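Local coordinates for protein thiamin pyrophosphokinase (Geobacillus thermodenitrificans, PDB 3K94) that probably catalyses the transfer of a pyrophosphate group from ATP to thiamin, giving thiamin diphosphate, the active coenzyme form of vitamin B1, at residues Asp77-Asp80 and Met81-Ala84. Residues are numbered along the deposited sequence; the frame is centred on the assembly and turned at random.
Sequences DKTD and MEIA
Thr79 is the N-cap of helix 80-88, its hydroxyl capping the amide of Glu82, a clear example of how a side chain serves an amide at the start of a helix. Thr79 OG1 accepts from Glu82 N at 3.2 Å, and a chi1 of 65°, which sets the hydroxyl between backbone N and carbonyl carbon, brings it to that amide. The backbone takes over from there: Ile83 N donates to Thr79 O at 3.2 Å, the straightest of the three bonds at 166°, and Ala84 N donates to Asp80 O at 3.0 Å.

Packing contacts accompany these bonds. Lys78 lays its aliphatic stem against the helix, with CD 3.5 Å from Ile83 CG2, while the other branch of Ile83 runs alongside Asp80, pointing the same way. Beyond the segments, Ile83 and Ala84 pack on Phe48 of strand 46-48, in the parallel part of the mixed sheet, and Asp80 lies close to Asp31, a like charge. An alanine in place of Ile83 would probably leave the Lys78 stem without its apolar support and open a gap facing Phe48.

The opposite charges of Lys78 and Glu82 are not in contact, and any attraction between them is probably modest. Glu82, extended beyond CG, crosses Lys78 at about a right angle; Lys78 NZ stays 5.3 Å from Glu82 OE2, whereas Glu82 OE1 rests 3.5 Å from Lys78 CG.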
ATOM      1  N   ASP B  77      -9.944  20.228  -2.120  1.00 52.17           N
ATOM      2  CA  ASP B  77      -8.543  20.034  -1.735  1.00 59.32           C
ATOM      3  C   ASP B  77      -8.315  19.111  -0.530  1.00 55.78           C
ATOM      4  O   ASP B  77      -7.214  19.072   0.030  1.00 52.07           O
ATOM      5  CB  ASP B  77      -7.874  21.386  -1.487  1.00 67.94           C
ATOM      6  CG  ASP B  77      -7.799  22.230  -2.740  1.00 72.53           C
ATOM      7  OD1 ASP B  77      -7.184  21.764  -3.725  1.00 69.08           O
ATOM      8  OD2 ASP B  77      -8.356  23.350  -2.737  1.00 75.59           O
ATOM      9  N   LYS B  78      -9.355  18.374  -0.147  1.00 47.69           N
ATOM     10  CA  LYS B  78      -9.272  17.394   0.926  1.00 40.21           C
ATOM     11  C   LYS B  78     -10.081  16.159   0.533  1.00 36.16           C
ATOM     12  O   LYS B  78     -11.131  16.280  -0.087  1.00 36.69           O
ATOM     13  CB  LYS B  78      -9.857  17.972   2.208  1.00 39.96           C
ATOM     14  CG  LYS B  78      -8.983  18.942   2.980  1.00 43.41           C
ATOM     15  CD  LYS B  78      -9.611  19.170   4.367  1.00 46.24           C
ATOM     16  CE  LYS B  78      -8.693  19.910   5.321  1.00 49.51           C
ATOM     17  NZ  LYS B  78      -8.651  21.355   4.993  1.00 49.31           N
ATOM     18  N   THR B  79      -9.605  14.973   0.890  1.00 31.78           N
ATOM     19  CA  THR B  79     -10.403  13.775   0.670  1.00 33.46           C
ATOM     20  C   THR B  79     -11.442  13.665   1.780  1.00 30.31           C
ATOM     21  O   THR B  79     -11.320  14.302   2.825  1.00 26.86           O
ATOM     22  CB  THR B  79      -9.551  12.492   0.640  1.00 35.12           C
ATOM     23  OG1 THR B  79      -8.957  12.284   1.920  1.00 34.27           O
ATOM     24  CG2 THR B  79      -8.448  12.593  -0.411  1.00 39.11           C
ATOM     25  N   ASP B  80     -12.461  12.850   1.548  1.00 29.23           N
ATOM     26  CA  ASP B  80     -13.502  12.638   2.538  1.00 26.47           C
ATOM     27  C   ASP B  80     -12.979  11.923   3.782  1.00 27.72           C
ATOM     28  O   ASP B  80     -13.453  12.170   4.886  1.00 29.33           O
ATOM     29  CB  ASP B  80     -14.663  11.875   1.906  1.00 26.56           C
ATOM     30  CG  ASP B  80     -15.284  12.642   0.751  1.00 33.44           C
ATOM     31  OD1 ASP B  80     -15.240  13.890   0.788  1.00 33.33           O
ATOM     32  OD2 ASP B  80     -15.801  12.012  -0.196  1.00 34.17           O
HETATM   33  N   MSE B  81     -12.007  11.032   3.598  1.00 25.22           N
HETATM   34  CA  MSE B  81     -11.400  10.342   4.716  1.00 22.20           C
HETATM   35  C   MSE B  81     -10.651  11.347   5.593  1.00 21.65           C
HETATM   36  O   MSE B  81     -10.671  11.264   6.828  1.00 25.10           O
HETATM   37  CB  MSE B  81     -10.429   9.276   4.207  1.00 31.77           C
HETATM   38  CG  MSE B  81      -9.779   8.472   5.310  1.00 33.01           C
HETATM   39 SE   MSE B  81     -11.081   7.340   6.216  0.84 36.43          SE
HETATM   40  CE  MSE B  81     -11.481   6.032   4.833  1.00 25.78           C
ATOM     41  N   GLU B  82      -9.987  12.296   4.943  1.00 25.89           N
ATOM     42  CA  GLU B  82      -9.219  13.314   5.643  1.00 26.90           C
ATOM     43  C   GLU B  82     -10.120  14.182   6.519  1.00 24.63           C
ATOM     44  O   GLU B  82      -9.850  14.361   7.704  1.00 28.64           O
ATOM     45  CB  GLU B  82      -8.456  14.205   4.657  1.00 25.22           C
ATOM     46  CG  GLU B  82      -7.822  15.405   5.330  1.00 28.51           C
ATOM     47  CD  GLU B  82      -6.851  16.141   4.434  1.00 37.31           C
ATOM     48  OE1 GLU B  82      -6.996  16.054   3.199  1.00 39.56           O
ATOM     49  OE2 GLU B  82      -5.944  16.811   4.965  1.00 42.20           O
ATOM     50  N   ILE B  83     -11.196  14.710   5.950  1.00 22.30           N
ATOM     51  CA  ILE B  83     -12.081  15.530   6.770  1.00 27.05           C
ATOM     52  C   ILE B  83     -12.677  14.702   7.897  1.00 25.31           C
ATOM     53  O   ILE B  83     -12.790  15.192   9.031  1.00 21.70           O
ATOM     54  CB  ILE B  83     -13.172  16.300   5.964  1.00 39.27           C
ATOM     55  CG1 ILE B  83     -14.038  15.360   5.128  1.00 35.49           C
ATOM     56  CG2 ILE B  83     -12.530  17.350   5.064  1.00 43.27           C
ATOM     57  CD1 ILE B  83     -14.983  16.104   4.196  1.00 33.92           C
ATOM     58  N   ALA B  84     -13.017  13.442   7.606  1.00 21.94           N
ATOM     59  CA  ALA B  84     -13.527  12.558   8.658  1.00 23.05           C
ATOM     60  C   ALA B  84     -12.493  12.387   9.771  1.00 24.96           C
ATOM     61  O   ALA B  84     -12.802  12.522  10.949  1.00 25.47           O
ATOM     62  CB  ALA B  84     -13.955  11.196   8.086  1.00 18.17           C
TER